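Local coordinates for protein lantibiotic dehydratase (Microbispora corallina, PDB 5EHK) that probably dehydrates serine and threonine residues of the precursor peptide of the lantibiotic NAI-107, in a tRNA-dependent reaction, at residues T384-A389 and L503-V508; R735-L740 and G781-I786. All coordinates share one frame; numbering follows the deposited sequence.

Early in the chain, strand 6-17 pairs antiparallel with strand 785-792, which in turn pairs with strand 500-508. Contact 1 closes a loop of 113 residues, from helix 380-395 to strand 500-508. Contact 2 opens well after that and closes a shorter loop of 40 residues, from strand 735-739 to the start of strand 785-792 and the residues just before it. The two loops follow in series, neither nested nor crossing. In space they meet: Val505 is probably hydrogen-bonded to Ile786 through the backbone, and His506 ND1 to Ala784 O. The centres of contacts 1 and 2 lie about 17 Å apart; through strands 500-508 and 785-792 they tie helix 380-395 to the hairpin of strands 726-730 and 735-739.

Contact 1: residues T384-A389 and L503-V508; sequences TEIERA and LGVHVV
Ile386 of helix 380-395 and Leu503 of strand 500-508 mark the closest backbone approach, their CA atoms 8.4 Å apart, a spacing bridged by side chains alone. Ile386 carries the contact for the helix, and the strand answers with Leu503 and Val505, two positions apart and so on the same face. Ile386 reaches them with both branches. With CG1 beside its backbone N (chi1 -60°) and the chain extended beyond it, CD1 is carried out to CG2 of Val505, 4.0 Å away, the two side chains meeting at a slant. CG2, the shorter branch, lies 4.4 Å from CD1 of Leu503, a looser touch. Around this trio the apolar lining continues: Ile386 also rests on Val788 of strand 785-792, Val505 on Val522 and Leu524, and Leu503 on Trp663. This is a helix laid over a sheet within the N-terminal dehydratase region. The helix keeps its acidic groups for other partners. Glu387 turns from the strand to a salt bridge with Arg793 and a hydrogen bond from the backbone N of Ala8, while OE2 of Glu385 bonds to Thr685 and to the backbone N of Arg684. With no hydrogen bond across it, the buried interface between these two segments depends on methyl groups in van der Waals contact, and the polar bonds of Glu385 and Glu387 are made to other parts of the chain.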
ATOM      1  N   THR A 384      29.183 -30.635 -10.331  1.00 30.18           N
ATOM      2  CA  THR A 384      29.695 -29.757  -9.288  1.00 27.49           C
ATOM      3  C   THR A 384      29.467 -28.275  -9.596  1.00 24.08           C
ATOM      4  O   THR A 384      29.299 -27.465  -8.681  1.00 21.66           O
ATOM      5  CB  THR A 384      31.175 -30.076  -8.996  1.00 23.43           C
ATOM      6  OG1 THR A 384      31.211 -31.310  -8.276  1.00 23.42           O
ATOM      7  CG2 THR A 384      31.851 -28.981  -8.147  1.00 20.64           C
ATOM      8  N   GLU A 385      29.477 -27.926 -10.882  1.00 26.01           N
ATOM      9  CA  GLU A 385      29.249 -26.539 -11.288  1.00 26.80           C
ATOM     10  C   GLU A 385      27.823 -26.185 -10.904  1.00 25.68           C
ATOM     11  O   GLU A 385      27.583 -25.238 -10.155  1.00 26.59           O
ATOM     12  CB  GLU A 385      29.476 -26.354 -12.796  1.00 21.00           C
ATOM     13  CG  GLU A 385      29.491 -24.896 -13.297  1.00 23.70           C
ATOM     14  CD  GLU A 385      30.530 -23.979 -12.613  1.00 29.88           C
ATOM     15  OE1 GLU A 385      31.746 -24.273 -12.643  1.00 33.06           O
ATOM     16  OE2 GLU A 385      30.122 -22.930 -12.065  1.00 37.13           O
ATOM     17  N   ILE A 386      26.892 -27.003 -11.373  1.00 19.48           N
ATOM     18  CA  ILE A 386      25.498 -26.808 -11.089  1.00 17.22           C
ATOM     19  C   ILE A 386      25.219 -26.778  -9.598  1.00 20.21           C
ATOM     20  O   ILE A 386      24.489 -25.920  -9.132  1.00 25.09           O
ATOM     21  CB  ILE A 386      24.672 -27.892 -11.761  1.00 20.55           C
ATOM     22  CG1 ILE A 386      24.902 -27.824 -13.276  1.00 16.11           C
ATOM     23  CG2 ILE A 386      23.191 -27.751 -11.396  1.00 13.91           C
ATOM     24  CD1 ILE A 386      24.186 -28.878 -14.029  1.00 16.60           C
ATOM     25  N   GLU A 387      25.835 -27.656  -8.828  1.00 20.87           N
ATOM     26  CA  GLU A 387      25.626 -27.602  -7.387  1.00 21.04           C
ATOM     27  C   GLU A 387      26.118 -26.303  -6.765  1.00 24.55           C
ATOM     28  O   GLU A 387      25.519 -25.814  -5.803  1.00 30.73           O
ATOM     29  CB  GLU A 387      26.288 -28.779  -6.693  1.00 19.84           C
ATOM     30  CG  GLU A 387      25.683 -30.094  -7.103  1.00 25.33           C
ATOM     31  CD  GLU A 387      26.391 -31.276  -6.492  1.00 27.97           C
ATOM     32  OE1 GLU A 387      27.414 -31.065  -5.813  1.00 27.35           O
ATOM     33  OE2 GLU A 387      25.943 -32.417  -6.722  1.00 28.84           O
ATOM     34  N   ARG A 388      27.203 -25.741  -7.297  1.00 25.01           N
ATOM     35  CA  ARG A 388      27.771 -24.519  -6.734  1.00 28.71           C
ATOM     36  C   ARG A 388      26.905 -23.316  -7.153  1.00 26.66           C
ATOM     37  O   ARG A 388      26.797 -22.319  -6.439  1.00 24.07           O
ATOM     38  CB  ARG A 388      29.222 -24.329  -7.206  1.00 27.36           C
ATOM     39  CG  ARG A 388      30.270 -25.146  -6.417  1.00 43.43           C
ATOM     40  CD  ARG A 388      31.723 -24.651  -6.639  1.00 49.07           C
ATOM     41  NE  ARG A 388      32.105 -23.603  -5.690  1.00 61.92           N
ATOM     42  CZ  ARG A 388      33.355 -23.343  -5.297  1.00 61.69           C
ATOM     43  NH1 ARG A 388      34.376 -24.043  -5.779  1.00 56.12           N
ATOM     44  NH2 ARG A 388      33.582 -22.371  -4.419  1.00 56.64           N
ATOM     45  N   ALA A 389      26.262 -23.444  -8.303  1.00 21.63           N
ATOM     46  CA  ALA A 389      25.418 -22.393  -8.833  1.00 21.09           C
ATOM     47  C   ALA A 389      24.146 -22.274  -8.003  1.00 23.83           C
ATOM     48  O   ALA A 389      23.810 -21.190  -7.512  1.00 19.49           O
ATOM     49  CB  ALA A 389      25.099 -22.672 -10.277  1.00 15.64           C
ATOM     50  N   LEU A 503      16.736 -27.107 -11.326  1.00 16.40           N
ATOM     51  CA  LEU A 503      17.213 -26.070 -12.226  1.00 16.01           C
ATOM     52  C   LEU A 503      17.199 -26.694 -13.605  1.00 18.33           C
ATOM     53  O   LEU A 503      17.537 -27.863 -13.770  1.00 21.40           O
ATOM     54  CB  LEU A 503      18.631 -25.616 -11.841  1.00 15.49           C
ATOM     55  CG  LEU A 503      18.772 -25.069 -10.417  1.00 20.67           C
ATOM     56  CD1 LEU A 503      20.221 -24.832 -10.013  1.00 13.16           C
ATOM     57  CD2 LEU A 503      17.941 -23.783 -10.255  1.00 15.71           C
ATOM     58  N   GLY A 504      16.773 -25.941 -14.600  1.00 19.94           N
ATOM     59  CA  GLY A 504      16.870 -26.418 -15.963  1.00 23.77           C
ATOM     60  C   GLY A 504      18.010 -25.637 -16.543  1.00 22.82           C
ATOM     61  O   GLY A 504      18.061 -24.437 -16.333  1.00 23.28           O
ATOM     62  N   VAL A 505      18.941 -26.292 -17.229  1.00 25.45           N
ATOM     63  CA  VAL A 505      20.093 -25.574 -17.778  1.00 28.13           C
ATOM     64  C   VAL A 505      20.500 -26.017 -19.170  1.00 29.47           C
ATOM     65  O   VAL A 505      20.130 -27.097 -19.627  1.00 31.84           O
ATOM     66  CB  VAL A 505      21.341 -25.633 -16.862  1.00 27.65           C
ATOM     67  CG1 VAL A 505      21.110 -24.898 -15.530  1.00 23.91           C
ATOM     68  CG2 VAL A 505      21.784 -27.065 -16.657  1.00 25.10           C
ATOM     69  N   HIS A 506      21.244 -25.140 -19.838  1.00 28.08           N
ATOM     70  CA  HIS A 506      21.982 -25.486 -21.035  1.00 31.04           C
ATOM     71  C   HIS A 506      23.416 -25.741 -20.585  1.00 30.79           C
ATOM     72  O   HIS A 506      23.985 -24.962 -19.800  1.00 27.65           O
ATOM     73  CB  HIS A 506      22.020 -24.302 -21.999  1.00 33.77           C
ATOM     74  CG  HIS A 506      20.690 -23.931 -22.581  1.00 39.07           C
ATOM     75  ND1 HIS A 506      19.852 -24.845 -23.180  1.00 37.42           N
ATOM     76  CD2 HIS A 506      20.075 -22.726 -22.689  1.00 37.82           C
ATOM     77  CE1 HIS A 506      18.771 -24.224 -23.619  1.00 40.72           C
ATOM     78  NE2 HIS A 506      18.880 -22.938 -23.334  1.00 41.46           N
ATOM     79  N   VAL A 507      24.001 -26.833 -21.074  1.00 35.01           N
ATOM     80  CA  VAL A 507      25.437 -27.053 -20.928  1.00 30.29           C
ATOM     81  C   VAL A 507      26.064 -26.939 -22.297  1.00 30.46           C
ATOM     82  O   VAL A 507      25.631 -27.616 -23.229  1.00 34.18           O
ATOM     83  CB  VAL A 507      25.764 -28.421 -20.339  1.00 30.51           C
ATOM     84  CG1 VAL A 507      27.265 -28.563 -20.211  1.00 38.00           C
ATOM     85  CG2 VAL A 507      25.108 -28.586 -18.986  1.00 28.28           C
ATOM     86  N   VAL A 508      27.053 -26.063 -22.437  1.00 28.82           N
ATOM     87  CA  VAL A 508      27.707 -25.862 -23.736  1.00 34.10           C
ATOM     88  C   VAL A 508      29.242 -25.912 -23.691  1.00 33.67           C
ATOM     89  O   VAL A 508      29.869 -25.568 -22.686  1.00 27.14           O
ATOM     90  CB  VAL A 508      27.260 -24.571 -24.422  1.00 26.35           C
ATOM     91  CG1 VAL A 508      25.864 -24.724 -24.965  1.00 23.62           C
ATOM     92  CG2 VAL A 508      27.381 -23.407 -23.457  1.00 25.89           C
TER

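Contact 2: residues R735-L740 and G781-I786; sequences RLLLDL and GHLAEI
Arg735 and Glu785 face one another across this contact, their side chains arriving from opposite directions, and the arginine is the one to follow outward. Its CB already points toward 781-786. CG sits beside the backbone N (chi1 -69°), and from there the chain runs extended through CD, its methylenes spanning the distance to the acid. NE arrives 3.6 Å from OE2 of Glu785, and CZ of Arg735 lies 4.2 Å from the same oxygen. The pair is a long salt bridge, held by charge rather than by a directed N-H, since OE2 sits far off the plane of the guanidinium; that plane and the carboxylate's are 65° apart. At the tip, NH2 gives a hydrogen bond to the carbonyl oxygen of Pro526, the stronger polar hold on this group, while NH1 comes near NH1 of Arg139, a like charge that the carboxylate may offset. Glu785 also has its firmer partner outside the pair, since OE1 forms a salt bridge with NH1 of Arg15.

Strand 735-739 is the second arm of a beta hairpin with strand 726-730. On the other side of the contact, residues 781-784 lead into strand 785-792, which Glu785 begins and which runs next to strands 6-17 and 500-508. Leu736 and Leu738 alternate with the contacting residues and pack on Ile134 of helix 119-138. Two residues beyond Arg735, Leu737 supplies the apolar half of the contact. Its CD2 meets CD2 of Leu783 at 4.2 Å, the two side chains crossing at about a right angle, although the CA atoms of Leu737 and Leu783 stand 9.3 Å apart.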
ATOM      1  N   ARG A 735      10.142 -19.052 -26.603  1.00 48.19           N
ATOM      2  CA  ARG A 735      11.567 -18.978 -26.815  1.00 43.59           C
ATOM      3  C   ARG A 735      11.644 -19.037 -28.333  1.00 42.31           C
ATOM      4  O   ARG A 735      11.018 -19.900 -28.954  1.00 42.40           O
ATOM      5  CB  ARG A 735      12.234 -20.208 -26.205  1.00 45.36           C
ATOM      6  CG  ARG A 735      12.194 -20.255 -24.684  1.00 47.15           C
ATOM      7  CD  ARG A 735      12.638 -21.623 -24.183  1.00 52.26           C
ATOM      8  NE  ARG A 735      12.703 -21.689 -22.721  1.00 62.59           N
ATOM      9  CZ  ARG A 735      11.646 -21.855 -21.923  1.00 57.96           C
ATOM     10  NH1 ARG A 735      10.425 -21.970 -22.433  1.00 50.98           N
ATOM     11  NH2 ARG A 735      11.807 -21.904 -20.610  1.00 57.59           N
ATOM     12  N   LEU A 736      12.383 -18.122 -28.944  1.00 39.19           N
ATOM     13  CA  LEU A 736      12.432 -18.088 -30.402  1.00 37.00           C
ATOM     14  C   LEU A 736      13.839 -17.834 -30.954  1.00 39.73           C
ATOM     15  O   LEU A 736      14.343 -16.709 -30.920  1.00 33.41           O
ATOM     16  CB  LEU A 736      11.424 -17.083 -30.942  1.00 34.85           C
ATOM     17  CG  LEU A 736      10.803 -17.450 -32.287  1.00 41.12           C
ATOM     18  CD1 LEU A 736      10.380 -18.908 -32.284  1.00 40.59           C
ATOM     19  CD2 LEU A 736       9.617 -16.535 -32.611  1.00 40.80           C
ATOM     20  N   LEU A 737      14.471 -18.907 -31.438  1.00 41.56           N
ATOM     21  CA  LEU A 737      15.815 -18.843 -32.008  1.00 34.28           C
ATOM     22  C   LEU A 737      15.729 -18.229 -33.385  1.00 30.06           C
ATOM     23  O   LEU A 737      15.188 -18.833 -34.313  1.00 28.20           O
ATOM     24  CB  LEU A 737      16.396 -20.254 -32.147  1.00 32.91           C
ATOM     25  CG  LEU A 737      17.896 -20.481 -31.926  1.00 27.39           C
ATOM     26  CD1 LEU A 737      18.687 -19.228 -32.235  1.00 30.61           C
ATOM     27  CD2 LEU A 737      18.163 -20.935 -30.510  1.00 33.94           C
ATOM     28  N   LEU A 738      16.285 -17.034 -33.525  1.00 31.03           N
ATOM     29  CA  LEU A 738      16.187 -16.323 -34.794  1.00 38.03           C
ATOM     30  C   LEU A 738      17.574 -15.999 -35.324  1.00 38.56           C
ATOM     31  O   LEU A 738      18.446 -15.548 -34.580  1.00 40.44           O
ATOM     32  CB  LEU A 738      15.372 -15.025 -34.672  1.00 37.73           C
ATOM     33  CG  LEU A 738      13.908 -15.050 -34.225  1.00 32.80           C
ATOM     34  CD1 LEU A 738      13.435 -13.620 -34.051  1.00 30.57           C
ATOM     35  CD2 LEU A 738      13.010 -15.829 -35.188  1.00 30.06           C
ATOM     36  N   ASP A 739      17.775 -16.260 -36.610  1.00 36.76           N
ATOM     37  CA  ASP A 739      18.945 -15.760 -37.306  1.00 45.49           C
ATOM     38  C   ASP A 739      18.602 -14.426 -37.987  1.00 45.86           C
ATOM     39  O   ASP A 739      17.827 -14.402 -38.954  1.00 42.86           O
ATOM     40  CB  ASP A 739      19.414 -16.807 -38.318  1.00 44.38           C
ATOM     41  CG  ASP A 739      20.830 -16.563 -38.795  1.00 48.88           C
ATOM     42  OD1 ASP A 739      21.164 -15.405 -39.134  1.00 49.84           O
ATOM     43  OD2 ASP A 739      21.632 -17.523 -38.783  1.00 50.93           O
ATOM     44  N   LEU A 740      19.211 -13.331 -37.515  1.00 36.92           N
ATOM     45  CA  LEU A 740      18.835 -12.001 -38.003  1.00 45.15           C
ATOM     46  C   LEU A 740      19.480 -11.629 -39.334  1.00 52.77           C
ATOM     47  O   LEU A 740      19.287 -10.515 -39.835  1.00 53.12           O
ATOM     48  CB  LEU A 740      19.119 -10.907 -36.970  1.00 40.63           C
ATOM     49  CG  LEU A 740      18.290 -10.960 -35.688  1.00 42.42           C
ATOM     50  CD1 LEU A 740      18.402  -9.658 -34.892  1.00 34.22           C
ATOM     51  CD2 LEU A 740      16.848 -11.324 -35.992  1.00 39.40           C
ATOM     52  N   GLY A 781      24.657 -28.415 -27.443  1.00 40.60           N
ATOM     53  CA  GLY A 781      24.276 -28.148 -26.072  1.00 35.15           C
ATOM     54  C   GLY A 781      23.371 -26.944 -25.881  1.00 34.11           C
ATOM     55  O   GLY A 781      22.737 -26.793 -24.837  1.00 40.55           O
ATOM     56  N   HIS A 782      23.338 -26.057 -26.864  1.00 32.22           N
ATOM     57  CA  HIS A 782      22.556 -24.826 -26.745  1.00 34.77           C
ATOM     58  C   HIS A 782      21.097 -25.035 -27.159  1.00 30.92           C
ATOM     59  O   HIS A 782      20.238 -24.198 -26.894  1.00 34.52           O
ATOM     60  CB  HIS A 782      23.201 -23.732 -27.603  1.00 36.53           C
ATOM     61  CG  HIS A 782      23.076 -23.977 -29.074  1.00 33.40           C
ATOM     62  ND1 HIS A 782      23.814 -24.936 -29.732  1.00 29.95           N
ATOM     63  CD2 HIS A 782      22.311 -23.375 -30.019  1.00 32.95           C
ATOM     64  CE1 HIS A 782      23.494 -24.927 -31.014  1.00 37.84           C
ATOM     65  NE2 HIS A 782      22.588 -23.988 -31.216  1.00 30.18           N
ATOM     66  N   LEU A 783      20.821 -26.179 -27.768  1.00 29.96           N
ATOM     67  CA  LEU A 783      19.486 -26.493 -28.239  1.00 31.93           C
ATOM     68  C   LEU A 783      18.860 -27.529 -27.342  1.00 36.46           C
ATOM     69  O   LEU A 783      17.815 -28.093 -27.672  1.00 38.26           O
ATOM     70  CB  LEU A 783      19.549 -27.111 -29.627  1.00 31.96           C
ATOM     71  CG  LEU A 783      20.065 -26.275 -30.782  1.00 31.92           C
ATOM     72  CD1 LEU A 783      19.719 -26.992 -32.076  1.00 26.74           C
ATOM     73  CD2 LEU A 783      19.473 -24.889 -30.724  1.00 30.23           C
ATOM     74  N   ALA A 784      19.490 -27.783 -26.206  1.00 30.61           N
ATOM     75  CA  ALA A 784      19.030 -28.833 -25.331  1.00 28.43           C
ATOM     76  C   ALA A 784      18.996 -28.298 -23.926  1.00 37.08           C
ATOM     77  O   ALA A 784      19.909 -27.583 -23.503  1.00 41.85           O
ATOM     78  CB  ALA A 784      19.964 -29.993 -25.406  1.00 33.91           C
ATOM     79  N   GLU A 785      17.927 -28.624 -23.210  1.00 33.62           N
ATOM     80  CA  GLU A 785      17.787 -28.228 -21.818  1.00 34.12           C
ATOM     81  C   GLU A 785      18.038 -29.446 -20.944  1.00 31.64           C
ATOM     82  O   GLU A 785      17.562 -30.545 -21.237  1.00 33.96           O
ATOM     83  CB  GLU A 785      16.391 -27.653 -21.550  1.00 30.53           C
ATOM     84  CG  GLU A 785      16.388 -26.178 -21.172  1.00 37.69           C
ATOM     85  CD  GLU A 785      15.041 -25.503 -21.451  1.00 48.69           C
ATOM     86  OE1 GLU A 785      13.995 -26.156 -21.227  1.00 45.30           O
ATOM     87  OE2 GLU A 785      15.032 -24.339 -21.936  1.00 52.04           O
ATOM     88  N   ILE A 786      18.801 -29.253 -19.883  1.00 24.30           N
ATOM     89  CA  ILE A 786      19.016 -30.308 -18.914  1.00 28.64           C
ATOM     90  C   ILE A 786      18.287 -29.947 -17.625  1.00 25.31           C
ATOM     91  O   ILE A 786      18.485 -28.860 -17.090  1.00 27.77           O
ATOM     92  CB  ILE A 786      20.524 -30.502 -18.670  1.00 27.84           C
ATOM     93  CG1 ILE A 786      21.168 -31.023 -19.954  1.00 37.19           C
ATOM     94  CG2 ILE A 786      20.760 -31.455 -17.542  1.00 23.33           C
ATOM     95  CD1 ILE A 786      22.661 -30.920 -19.976  1.00 39.47           C
TER